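Local structure of cell division protein FtsZ 1 (Methanocaldococcus jannaschii, 2VAP) at residues Lys65-Asn70 with Lys116-Asp121; Glu110-Ile115 with Ala144-Lys149; Lys220-Leu225 with Leu334-Gly339; Lys240-Asn245 with Thr316-Ala321. The protein binds GTP, shows GTPase activity and polymerises in a GTP-dependent manner, probably to form the contractile Z ring at the future cell division site. All coordinates share one frame; numbering follows the deposited sequence.

How the contacts relate
From the N terminus, contact 1 opens first, on strand 64-70, and closes a loop at the end of helix 112-119. Contact 2 starts on that same helix before contact 1 has closed, and ends on helix 135-149. The two loops therefore cross, and they touch where K116 and I119 pack on helix 135-149. Contact 1 ties helix 112-119 to the parallel sheet of the GTPase domain; contact 2 ties that helix to helix 135-149. Contact 3 opens much later, on the long helix 204-227, and closes on strand 331-338. Contact 4, from helix 236-243 to strand 316-323, is nested inside it. Contacts 3 and 4 meet at L225 and G320, and both reach the mixed sheet of the C-terminal domain.

Contact 1: Lys65-Asn70 with Lys116-Asp121; sequences KTVAIN and KAAIQD
V67 of the strand faces A118 near the end of helix 112-119, and their CA atoms, 7.4 Å apart, are the nearest CA pair across the two segments. Two strand residues make the contact, and both meet the same alanine. V67 brings CG2 to A118 CB at 4.3 Å, a loose methyl-to-methyl touch. K65 reaches further. Its CG stands anti to the backbone N (chi1 -176°), and the rest of the chain is fully extended. This straight arm carries NZ to the backbone oxygen of A118, where K65 NZ donates a hydrogen bond of 2.8 Å to A118 O. The donor meets the carbonyl at a C=O...N angle of 129° and is tilted 19° from the carbonyl plane. The aliphatic part follows alongside, with CE of K65 3.6 Å from O of A118. Cutting the side chain back to an alanine here would probably leave the A118 carbonyl without this donor and the helix end held to this strand mainly by the V67 touch. I85 of the neighbouring strand 83-86 touches both V67 and A118 and adds to the hydrophobic patch. The helix thus covers one face of the Rossmann-like parallel sheet. The chemistry is mixed: apolar in the buried part, polar at the partly exposed rim. A positive ammonium group beside a carbonyl near the C-terminal end of a helix is likely to be favoured by the helix dipole.

Contact 2: Glu110-Ile115 with Ala144-Lys149; sequences ESAEEI and AEISKK
I146 points its CD1 methyl into the notch between A112 and I115, one turn of helix 112-119. The side chains of I115 and I146 cross at about a right angle. CD1 is the I146 atom that does the touching. CD1 of I146 lies 3.9 Å from CG2 of I115. On the A112 side the same CD1 of I146 is 4.0 Å from CB and 3.8 Å from the backbone O of that residue. The torsions explain the reach. In I146, CG1 is anti to the carbonyl carbon (chi1 -66°) and the chain runs on extended to CD1, straight out toward the other helix. In I115, CG2 is the branch turned to meet it. The interaction across the pair is purely van der Waals, one isoleucine methyl against a small residue and a branched one.

S111, just before helix 112-119, separates it from helix 101-110, and its OG is hydrogen-bonded to G88 N. The same I146 also packs on K116 and I119 further along helix 112-119. Helix 135-149, whose first residue T135 binds GTP, has further ties: S147 OG is hydrogen-bonded to T154 OG1 of strand 153-160, and K148 NZ forms a salt bridge with D185.

Contact 3: Lys220-Leu225 with Leu334-Gly339; sequences KGLVEL and LLVITG
The flat group in this contact is the peptide linking G221 to L222, and the CD2 methyl of L334 lies over one of its faces. CD2 of L334 is 3.7 Å from CA of G221, 3.8 Å from its C and 4.0 Å from N of L222. The carbonyl oxygen of that peptide, G221 O, is hydrogen-bonded to H288 ND1. Such close approach depends on the bare backbone of G221. A CB on this residue would point toward the strand and collide with L334 CD2. No aromatic ring takes part, and the rest is aliphatic. L222 and V336 reach toward each other tip to tip, with CD2 of L222 3.8 Å from CG2 of V336. The valine methyl that serves is the one beside the backbone N. CG of L222 stands anti to the carbonyl carbon (chi1 -83°), and the end of the chain approaches V336 with CD2 nearest and CD1 a little farther off. All four residues are buried, and the side-chain part of the contact is apolar.

The helix crosses the strand at a right angle, with the short axes 9.6 Å apart. Helix 204-227 is the long central helix that joins the two domains in FtsZ and tubulin. L222 also touches F126 of strand 124-130 in the GTPase sheet, while L334 and V336 lean on I253 and I251 of strand 249-256. The helix is therefore wedged between the parallel sheet and the mixed sheet.

Contact 4: Lys240-Asn245 with Thr316-Ala321; sequences KAVMNN and TIIWGA
V242 sets its CG1 anti to the backbone N (chi1 169°), which turns the other methyl, CG2, outward to meet T316 and I318. I318 answers with CG1, anti to its carbonyl carbon (chi1 -66°). T316 offers CG2, the methyl rather than the hydroxyl. CG2 of V242 is thus the single hub. CG2 of V242 lies 3.5 Å from CG1 of I318, a tight packing distance, and 3.8 Å from CG2 of T316. In both pairs the side chains slide past each other in opposite directions, so methyl and methylene groups meet flank to flank. The CA atoms of V242 and T316, 6.8 Å apart, are the nearest CA pair across the two segments. T316 and I318 are two apart on the strand and therefore present the same face to the helix. The valine is buried, whereas T316 lies at the open margin.

Strand 316-323 is an outer strand of the four-stranded mixed sheet, and L286 of the adjacent strand 284-291 also touches V242. The next residue, M243, packs on L153 and V155 of the parallel sheet and also touches L286. Helix 236-243 thus sits between the two sheets, as expected for the two-domain FtsZ and tubulin fold, in which this helix follows the central one.

Contact 1: Lys65-Asn70 with Lys116-Asp121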
loop_
_atom_site.group_PDB
_atom_site.type_symbol
_atom_site.label_atom_id
_atom_site.label_comp_id
_atom_site.label_asym_id
_atom_site.label_seq_id
_atom_site.Cartn_x
_atom_site.Cartn_y
_atom_site.Cartn_z
ATOM N N LYS A 65 -10.670 -5.008 -6.960
ATOM C CA LYS A 65 -11.435 -5.974 -6.181
ATOM C C LYS A 65 -10.894 -5.994 -4.757
ATOM O O LYS A 65 -9.679 -5.977 -4.551
ATOM C CB LYS A 65 -11.314 -7.364 -6.814
ATOM C CG LYS A 65 -12.147 -8.455 -6.150
ATOM C CD LYS A 65 -11.872 -9.806 -6.793
ATOM C CE LYS A 65 -12.672 -10.914 -6.128
ATOM N NZ LYS A 65 -12.445 -12.226 -6.796
ATOM N N THR A 66 -11.794 -6.023 -3.777
ATOM C CA THR A 66 -11.394 -6.080 -2.370
ATOM C C THR A 66 -11.661 -7.455 -1.768
ATOM O O THR A 66 -12.777 -7.973 -1.846
ATOM C CB THR A 66 -12.087 -4.992 -1.515
ATOM O OG1 THR A 66 -13.499 -5.009 -1.763
ATOM C CG2 THR A 66 -11.525 -3.611 -1.838
ATOM N N VAL A 67 -10.621 -8.041 -1.182
ATOM C CA VAL A 67 -10.723 -9.342 -0.528
ATOM C C VAL A 67 -10.276 -9.219 0.929
ATOM O O VAL A 67 -9.196 -8.703 1.214
ATOM C CB VAL A 67 -9.882 -10.427 -1.261
ATOM C CG1 VAL A 67 -9.940 -11.763 -0.521
ATOM C CG2 VAL A 67 -10.361 -10.602 -2.698
ATOM N N ALA A 68 -11.126 -9.678 1.844
ATOM C CA ALA A 68 -10.792 -9.701 3.264
ATOM C C ALA A 68 -10.630 -11.138 3.735
ATOM O O ALA A 68 -11.503 -11.978 3.502
ATOM C CB ALA A 68 -11.863 -8.992 4.076
ATOM N N ILE A 69 -9.502 -11.422 4.379
ATOM C CA ILE A 69 -9.267 -12.743 4.961
ATOM C C ILE A 69 -8.966 -12.637 6.455
ATOM O O ILE A 69 -8.318 -11.687 6.905
ATOM C CB ILE A 69 -8.162 -13.558 4.216
ATOM C CG1 ILE A 69 -6.759 -13.021 4.518
ATOM C CG2 ILE A 69 -8.439 -13.608 2.704
ATOM C CD1 ILE A 69 -5.645 -14.025 4.250
ATOM N N ASN A 70 -9.456 -13.612 7.217
ATOM C CA ASN A 70 -9.261 -13.627 8.663
ATOM C C ASN A 70 -9.505 -15.011 9.240
ATOM O O ASN A 70 -10.249 -15.810 8.668
ATOM C CB ASN A 70 -10.194 -12.616 9.343
ATOM C CG ASN A 70 -9.605 -12.030 10.620
ATOM O OD1 ASN A 70 -8.894 -12.702 11.370
ATOM N ND2 ASN A 70 -9.908 -10.763 10.873
ATOM N N LYS A 116 -6.233 -18.439 -3.673
ATOM C CA LYS A 116 -5.836 -18.454 -5.083
ATOM C C LYS A 116 -7.008 -18.139 -6.014
ATOM O O LYS A 116 -6.866 -17.348 -6.949
ATOM C CB LYS A 116 -5.210 -19.805 -5.453
ATOM C CG LYS A 116 -4.623 -19.866 -6.860
ATOM C CD LYS A 116 -4.157 -21.271 -7.202
ATOM C CE LYS A 116 -3.751 -21.375 -8.664
ATOM N NZ LYS A 116 -3.326 -22.755 -9.027
ATOM N N ALA A 117 -8.159 -18.752 -5.742
ATOM C CA ALA A 117 -9.364 -18.559 -6.551
ATOM C C ALA A 117 -9.867 -17.115 -6.530
ATOM O O ALA A 117 -10.391 -16.622 -7.530
ATOM C CB ALA A 117 -10.464 -19.514 -6.100
ATOM N N ALA A 118 -9.694 -16.445 -5.392
ATOM C CA ALA A 118 -10.162 -15.070 -5.211
ATOM C C ALA A 118 -9.280 -14.038 -5.915
ATOM O O ALA A 118 -9.745 -12.945 -6.249
ATOM C CB ALA A 118 -10.275 -14.742 -3.729
ATOM N N ILE A 119 -8.014 -14.386 -6.134
ATOM C CA ILE A 119 -7.058 -13.460 -6.752
ATOM C C ILE A 119 -6.622 -13.890 -8.153
ATOM O O ILE A 119 -5.851 -13.190 -8.813
ATOM C CB ILE A 119 -5.816 -13.198 -5.846
ATOM C CG1 ILE A 119 -4.990 -14.475 -5.647
ATOM C CG2 ILE A 119 -6.248 -12.592 -4.510
ATOM C CD1 ILE A 119 -3.590 -14.236 -5.103
ATOM N N GLN A 120 -7.135 -15.036 -8.599
ATOM C CA GLN A 120 -6.858 -15.570 -9.932
ATOM C C GLN A 120 -7.111 -14.524 -11.018
ATOM O O GLN A 120 -8.088 -13.773 -10.955
ATOM C CB GLN A 120 -7.715 -16.816 -10.191
ATOM C CG GLN A 120 -7.271 -17.668 -11.381
ATOM C CD GLN A 120 -6.073 -18.548 -11.067
ATOM O OE1 GLN A 120 -4.999 -18.382 -11.644
ATOM N NE2 GLN A 120 -6.254 -19.491 -10.147
ATOM N N ASP A 121 -6.210 -14.482 -12.000
ATOM C CA ASP A 121 -6.307 -13.585 -13.162
ATOM C C ASP A 121 -6.020 -12.110 -12.863
ATOM O O ASP A 121 -6.170 -11.256 -13.740
ATOM C CB ASP A 121 -7.657 -13.743 -13.887
ATOM C CG ASP A 121 -7.921 -15.171 -14.339
ATOM O OD1 ASP A 121 -6.979 -15.842 -14.814
ATOM O OD2 ASP A 121 -9.081 -15.621 -14.225
#

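Contact 2: Glu110-Ile115 with Ala144-Lys149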
loop_
_atom_site.group_PDB
_atom_site.type_symbol
_atom_site.label_atom_id
_atom_site.label_comp_id
_atom_site.label_asym_id
_atom_site.label_seq_id
_atom_site.Cartn_x
_atom_site.Cartn_y
_atom_site.Cartn_z
ATOM N N GLU A 110 -3.902 -23.794 4.761
ATOM C CA GLU A 110 -5.089 -24.649 4.690
ATOM C C GLU A 110 -6.080 -24.135 3.642
ATOM O O GLU A 110 -6.698 -24.921 2.921
ATOM C CB GLU A 110 -5.764 -24.733 6.066
ATOM C CG GLU A 110 -6.996 -25.637 6.124
ATOM C CD GLU A 110 -7.783 -25.484 7.415
ATOM O OE1 GLU A 110 -7.213 -25.726 8.499
ATOM O OE2 GLU A 110 -8.980 -25.132 7.342
ATOM N N SER A 111 -6.214 -22.812 3.561
ATOM C CA SER A 111 -7.176 -22.178 2.663
ATOM C C SER A 111 -6.522 -21.612 1.398
ATOM O O SER A 111 -7.081 -20.722 0.751
ATOM C CB SER A 111 -7.935 -21.073 3.404
ATOM O OG SER A 111 -8.501 -21.559 4.609
ATOM N N ALA A 112 -5.352 -22.145 1.045
ATOM C CA ALA A 112 -4.569 -21.652 -0.096
ATOM C C ALA A 112 -5.340 -21.647 -1.416
ATOM O O ALA A 112 -5.224 -20.702 -2.199
ATOM C CB ALA A 112 -3.271 -22.443 -0.236
ATOM N N GLU A 113 -6.123 -22.698 -1.655
ATOM C CA GLU A 113 -6.909 -22.819 -2.885
ATOM C C GLU A 113 -8.023 -21.775 -2.984
ATOM O O GLU A 113 -8.313 -21.278 -4.074
ATOM C CB GLU A 113 -7.486 -24.233 -3.030
ATOM C CG GLU A 113 -6.440 -25.320 -3.293
ATOM C CD GLU A 113 -5.731 -25.167 -4.633
ATOM O OE1 GLU A 113 -6.394 -24.823 -5.636
ATOM O OE2 GLU A 113 -4.504 -25.400 -4.683
ATOM N N GLU A 114 -8.639 -21.448 -1.848
ATOM C CA GLU A 114 -9.674 -20.413 -1.798
ATOM C C GLU A 114 -9.083 -19.016 -1.998
ATOM O O GLU A 114 -9.690 -18.172 -2.664
ATOM C CB GLU A 114 -10.459 -20.478 -0.484
ATOM C CG GLU A 114 -11.451 -21.634 -0.410
ATOM C CD GLU A 114 -12.413 -21.518 0.759
ATOM O OE1 GLU A 114 -12.567 -22.510 1.501
ATOM O OE2 GLU A 114 -13.017 -20.437 0.937
ATOM N N ILE A 115 -7.905 -18.784 -1.421
ATOM C CA ILE A 115 -7.174 -17.530 -1.616
ATOM C C ILE A 115 -6.782 -17.373 -3.091
ATOM O O ILE A 115 -6.998 -16.314 -3.683
ATOM C CB ILE A 115 -5.924 -17.428 -0.692
ATOM C CG1 ILE A 115 -6.346 -17.424 0.783
ATOM C CG2 ILE A 115 -5.106 -16.171 -1.014
ATOM C CD1 ILE A 115 -5.215 -17.698 1.767
ATOM N N ALA A 144 1.088 -13.493 -0.454
ATOM C CA ALA A 144 2.142 -12.997 -1.339
ATOM C C ALA A 144 2.743 -14.111 -2.199
ATOM O O ALA A 144 2.962 -13.921 -3.395
ATOM C CB ALA A 144 3.227 -12.293 -0.534
ATOM N N GLU A 145 2.997 -15.268 -1.587
ATOM C CA GLU A 145 3.529 -16.427 -2.309
ATOM C C GLU A 145 2.544 -16.925 -3.370
ATOM O O GLU A 145 2.940 -17.229 -4.497
ATOM C CB GLU A 145 3.897 -17.557 -1.339
ATOM C CG GLU A 145 4.588 -18.744 -2.012
ATOM C CD GLU A 145 4.966 -19.860 -1.051
ATOM O OE1 GLU A 145 4.617 -19.784 0.147
ATOM O OE2 GLU A 145 5.620 -20.822 -1.503
ATOM N N ILE A 146 1.266 -16.995 -3.000
ATOM C CA ILE A 146 0.200 -17.400 -3.920
ATOM C C ILE A 146 0.089 -16.415 -5.090
ATOM O O ILE A 146 -0.070 -16.824 -6.246
ATOM C CB ILE A 146 -1.159 -17.552 -3.182
ATOM C CG1 ILE A 146 -1.097 -18.717 -2.185
ATOM C CG2 ILE A 146 -2.303 -17.767 -4.175
ATOM C CD1 ILE A 146 -2.202 -18.714 -1.135
ATOM N N SER A 147 0.193 -15.123 -4.779
ATOM C CA SER A 147 0.158 -14.064 -5.788
ATOM C C SER A 147 1.308 -14.185 -6.786
ATOM O O SER A 147 1.102 -14.056 -7.994
ATOM C CB SER A 147 0.183 -12.685 -5.122
ATOM O OG SER A 147 0.249 -11.654 -6.094
ATOM N N LYS A 148 2.514 -14.433 -6.279
ATOM C CA LYS A 148 3.689 -14.607 -7.134
ATOM C C LYS A 148 3.519 -15.780 -8.097
ATOM O O LYS A 148 3.897 -15.687 -9.269
ATOM C CB LYS A 148 4.956 -14.795 -6.293
ATOM C CG LYS A 148 5.516 -13.510 -5.678
ATOM C CD LYS A 148 5.941 -12.481 -6.731
ATOM C CE LYS A 148 7.179 -12.916 -7.500
ATOM N NZ LYS A 148 7.422 -12.042 -8.683
ATOM N N LYS A 149 2.929 -16.866 -7.599
ATOM C CA LYS A 149 2.749 -18.099 -8.371
ATOM C C LYS A 149 1.679 -18.006 -9.465
ATOM O O LYS A 149 1.625 -18.857 -10.353
ATOM C CB LYS A 149 2.455 -19.279 -7.436
ATOM C CG LYS A 149 3.662 -19.740 -6.622
ATOM C CD LYS A 149 3.264 -20.689 -5.495
ATOM C CE LYS A 149 2.981 -22.099 -6.002
ATOM N NZ LYS A 149 2.612 -23.018 -4.891
#

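Contact 3: Lys220-Leu225 with Leu334-Gly339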
loop_
_atom_site.group_PDB
_atom_site.type_symbol
_atom_site.label_atom_id
_atom_site.label_comp_id
_atom_site.label_asym_id
_atom_site.label_seq_id
_atom_site.Cartn_x
_atom_site.Cartn_y
_atom_site.Cartn_z
ATOM N N LYS A 220 -4.939 3.144 -1.379
ATOM C CA LYS A 220 -5.821 3.817 -2.338
ATOM C C LYS A 220 -5.026 4.696 -3.305
ATOM O O LYS A 220 -5.315 4.726 -4.501
ATOM C CB LYS A 220 -6.888 4.640 -1.610
ATOM C CG LYS A 220 -8.052 5.091 -2.481
ATOM C CD LYS A 220 -9.120 5.776 -1.645
ATOM C CE LYS A 220 -10.278 6.251 -2.506
ATOM N NZ LYS A 220 -11.334 6.921 -1.696
ATOM N N GLY A 221 -4.019 5.392 -2.781
ATOM C CA GLY A 221 -3.156 6.256 -3.587
ATOM C C GLY A 221 -2.352 5.515 -4.642
ATOM O O GLY A 221 -2.201 5.999 -5.765
ATOM N N LEU A 222 -1.835 4.341 -4.285
ATOM C CA LEU A 222 -1.078 3.521 -5.230
ATOM C C LEU A 222 -1.974 2.874 -6.286
ATOM O O LEU A 222 -1.634 2.869 -7.470
ATOM C CB LEU A 222 -0.250 2.455 -4.503
ATOM C CG LEU A 222 1.103 2.896 -3.937
ATOM C CD1 LEU A 222 1.612 1.885 -2.923
ATOM C CD2 LEU A 222 2.128 3.108 -5.048
ATOM N N VAL A 223 -3.112 2.336 -5.849
ATOM C CA VAL A 223 -4.080 1.711 -6.754
ATOM C C VAL A 223 -4.627 2.727 -7.759
ATOM O O VAL A 223 -4.599 2.490 -8.969
ATOM C CB VAL A 223 -5.258 1.052 -5.978
ATOM C CG1 VAL A 223 -6.380 0.634 -6.930
ATOM C CG2 VAL A 223 -4.774 -0.147 -5.181
ATOM N N GLU A 224 -5.102 3.860 -7.248
ATOM C CA GLU A 224 -5.784 4.856 -8.078
ATOM C C GLU A 224 -4.840 5.672 -8.966
ATOM O O GLU A 224 -5.279 6.318 -9.923
ATOM C CB GLU A 224 -6.699 5.744 -7.226
ATOM C CG GLU A 224 -7.879 4.966 -6.630
ATOM C CD GLU A 224 -8.917 5.838 -5.944
ATOM O OE1 GLU A 224 -8.608 6.991 -5.576
ATOM O OE2 GLU A 224 -10.054 5.352 -5.761
ATOM N N LEU A 225 -3.545 5.619 -8.661
ATOM C CA LEU A 225 -2.518 6.132 -9.567
ATOM C C LEU A 225 -2.651 5.448 -10.932
ATOM O O LEU A 225 -2.446 6.074 -11.974
ATOM C CB LEU A 225 -1.122 5.901 -8.976
ATOM C CG LEU A 225 0.111 6.400 -9.736
ATOM C CD1 LEU A 225 0.173 7.921 -9.758
ATOM C CD2 LEU A 225 1.372 5.829 -9.112
ATOM N N LEU A 334 1.404 12.017 -2.449
ATOM C CA LEU A 334 1.873 10.717 -1.984
ATOM C C LEU A 334 3.155 10.352 -2.719
ATOM O O LEU A 334 3.190 10.305 -3.952
ATOM C CB LEU A 334 0.814 9.625 -2.183
ATOM C CG LEU A 334 1.270 8.181 -1.914
ATOM C CD1 LEU A 334 1.544 7.932 -0.429
ATOM C CD2 LEU A 334 0.258 7.177 -2.445
ATOM N N LEU A 335 4.206 10.104 -1.945
ATOM C CA LEU A 335 5.491 9.695 -2.484
ATOM C C LEU A 335 5.819 8.290 -1.990
ATOM O O LEU A 335 5.794 8.030 -0.787
ATOM C CB LEU A 335 6.578 10.687 -2.054
ATOM C CG LEU A 335 8.022 10.478 -2.521
ATOM C CD1 LEU A 335 8.155 10.659 -4.027
ATOM C CD2 LEU A 335 8.948 11.432 -1.786
ATOM N N VAL A 336 6.101 7.386 -2.925
ATOM C CA VAL A 336 6.538 6.034 -2.589
ATOM C C VAL A 336 7.938 5.827 -3.157
ATOM O O VAL A 336 8.123 5.754 -4.373
ATOM C CB VAL A 336 5.561 4.946 -3.110
ATOM C CG1 VAL A 336 6.055 3.552 -2.733
ATOM C CG2 VAL A 336 4.156 5.173 -2.564
ATOM N N ILE A 337 8.914 5.746 -2.258
ATOM C CA ILE A 337 10.324 5.639 -2.617
ATOM C C ILE A 337 10.761 4.175 -2.566
ATOM O O ILE A 337 10.586 3.513 -1.544
ATOM C CB ILE A 337 11.192 6.504 -1.659
ATOM C CG1 ILE A 337 10.847 7.998 -1.798
ATOM C CG2 ILE A 337 12.675 6.250 -1.865
ATOM C CD1 ILE A 337 11.221 8.631 -3.132
ATOM N N THR A 338 11.333 3.680 -3.663
ATOM C CA THR A 338 11.685 2.259 -3.782
ATOM C C THR A 338 13.194 2.006 -3.825
ATOM O O THR A 338 13.983 2.915 -4.093
ATOM C CB THR A 338 11.030 1.606 -5.027
ATOM O OG1 THR A 338 11.549 2.207 -6.221
ATOM C CG2 THR A 338 9.512 1.763 -4.997
ATOM N N GLY A 339 13.578 0.758 -3.556
ATOM C CA GLY A 339 14.975 0.328 -3.621
ATOM C C GLY A 339 15.845 0.817 -2.478
ATOM O O GLY A 339 17.046 1.028 -2.658
#

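Contact 4: Lys240-Asn245 with Thr316-Ala321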
loop_
_atom_site.group_PDB
_atom_site.type_symbol
_atom_site.label_atom_id
_atom_site.label_comp_id
_atom_site.label_asym_id
_atom_site.label_seq_id
_atom_site.Cartn_x
_atom_site.Cartn_y
_atom_site.Cartn_z
ATOM N N LYS A 240 4.790 -1.292 -13.487
ATOM C CA LYS A 240 5.473 -2.583 -13.429
ATOM C C LYS A 240 6.991 -2.429 -13.556
ATOM O O LYS A 240 7.743 -3.125 -12.878
ATOM C CB LYS A 240 4.934 -3.519 -14.517
ATOM C CG LYS A 240 5.062 -4.997 -14.188
ATOM C CD LYS A 240 4.448 -5.862 -15.276
ATOM C CE LYS A 240 4.570 -7.340 -14.937
ATOM N NZ LYS A 240 3.973 -8.204 -15.992
ATOM N N ALA A 241 7.427 -1.503 -14.411
ATOM C CA ALA A 241 8.851 -1.233 -14.628
ATOM C C ALA A 241 9.577 -0.788 -13.354
ATOM O O ALA A 241 10.741 -1.132 -13.145
ATOM C CB ALA A 241 9.034 -0.201 -15.734
ATOM N N VAL A 242 8.879 -0.028 -12.513
ATOM C CA VAL A 242 9.434 0.455 -11.245
ATOM C C VAL A 242 9.227 -0.556 -10.115
ATOM O O VAL A 242 10.116 -0.755 -9.282
ATOM C CB VAL A 242 8.838 1.838 -10.857
ATOM C CG1 VAL A 242 9.194 2.221 -9.422
ATOM C CG2 VAL A 242 9.323 2.909 -11.819
ATOM N N MET A 243 8.065 -1.204 -10.100
ATOM C CA MET A 243 7.673 -2.047 -8.966
ATOM C C MET A 243 8.082 -3.522 -9.059
ATOM O O MET A 243 8.094 -4.219 -8.041
ATOM C CB MET A 243 6.171 -1.908 -8.676
ATOM C CG MET A 243 5.732 -0.473 -8.397
ATOM S SD MET A 243 4.159 -0.345 -7.528
ATOM C CE MET A 243 4.698 -0.484 -5.827
ATOM N N ASN A 244 8.416 -3.990 -10.264
ATOM C CA ASN A 244 8.863 -5.379 -10.475
ATOM C C ASN A 244 10.020 -5.792 -9.572
ATOM O O ASN A 244 10.029 -6.898 -9.025
ATOM C CB ASN A 244 9.252 -5.621 -11.939
ATOM C CG ASN A 244 8.131 -6.249 -12.754
ATOM O OD1 ASN A 244 7.164 -6.783 -12.208
ATOM N ND2 ASN A 244 8.266 -6.196 -14.075
ATOM N N ASN A 245 10.998 -4.900 -9.437
ATOM C CA ASN A 245 12.127 -5.104 -8.538
ATOM C C ASN A 245 12.301 -3.900 -7.612
ATOM O O ASN A 245 13.408 -3.389 -7.428
ATOM C CB ASN A 245 13.407 -5.388 -9.334
ATOM C CG ASN A 245 13.350 -6.710 -10.083
ATOM O OD1 ASN A 245 13.475 -6.747 -11.307
ATOM N ND2 ASN A 245 13.157 -7.804 -9.349
ATOM N N THR A 316 14.496 5.968 -11.372
ATOM C CA THR A 316 13.360 5.892 -12.288
ATOM C C THR A 316 12.101 6.387 -11.583
ATOM O O THR A 316 11.624 5.765 -10.631
ATOM C CB THR A 316 13.142 4.454 -12.814
ATOM O OG1 THR A 316 14.385 3.918 -13.287
ATOM C CG2 THR A 316 12.127 4.440 -13.951
ATOM N N ILE A 317 11.570 7.509 -12.060
ATOM C CA ILE A 317 10.423 8.155 -11.426
ATOM C C ILE A 317 9.181 8.086 -12.314
ATOM O O ILE A 317 9.211 8.501 -13.475
ATOM C CB ILE A 317 10.746 9.623 -11.042
ATOM C CG1 ILE A 317 11.887 9.665 -10.017
ATOM C CG2 ILE A 317 9.508 10.330 -10.493
ATOM C CD1 ILE A 317 12.604 10.996 -9.929
ATOM N N ILE A 318 8.100 7.548 -11.753
ATOM C CA ILE A 318 6.809 7.474 -12.433
ATOM C C ILE A 318 5.789 8.299 -11.648
ATOM O O ILE A 318 5.724 8.209 -10.423
ATOM C CB ILE A 318 6.336 6.001 -12.596
ATOM C CG1 ILE A 318 7.269 5.225 -13.543
ATOM C CG2 ILE A 318 4.886 5.927 -13.070
ATOM C CD1 ILE A 318 7.402 5.791 -14.959
ATOM N N TRP A 319 4.997 9.100 -12.358
ATOM C CA TRP A 319 4.098 10.053 -11.711
ATOM C C TRP A 319 2.718 10.143 -12.359
ATOM O O TRP A 319 2.551 9.864 -13.548
ATOM C CB TRP A 319 4.744 11.441 -11.675
ATOM C CG TRP A 319 4.839 12.093 -13.023
ATOM C CD1 TRP A 319 5.744 11.815 -14.008
ATOM C CD2 TRP A 319 3.996 13.131 -13.535
ATOM N NE1 TRP A 319 5.516 12.615 -15.101
ATOM C CE2 TRP A 319 4.451 13.434 -14.838
ATOM C CE3 TRP A 319 2.902 13.839 -13.019
ATOM C CZ2 TRP A 319 3.848 14.411 -15.633
ATOM C CZ3 TRP A 319 2.305 14.814 -13.810
ATOM C CH2 TRP A 319 2.783 15.091 -15.103
ATOM N N GLY A 320 1.737 10.541 -11.557
ATOM C CA GLY A 320 0.385 10.799 -12.036
ATOM C C GLY A 320 -0.260 11.931 -11.258
ATOM O O GLY A 320 0.245 12.341 -10.210
ATOM N N ALA A 321 -1.373 12.438 -11.779
ATOM C CA ALA A 321 -2.114 13.513 -11.126
ATOM C C ALA A 321 -3.613 13.302 -11.295
ATOM O O ALA A 321 -4.093 13.094 -12.411
ATOM C CB ALA A 321 -1.694 14.869 -11.679
#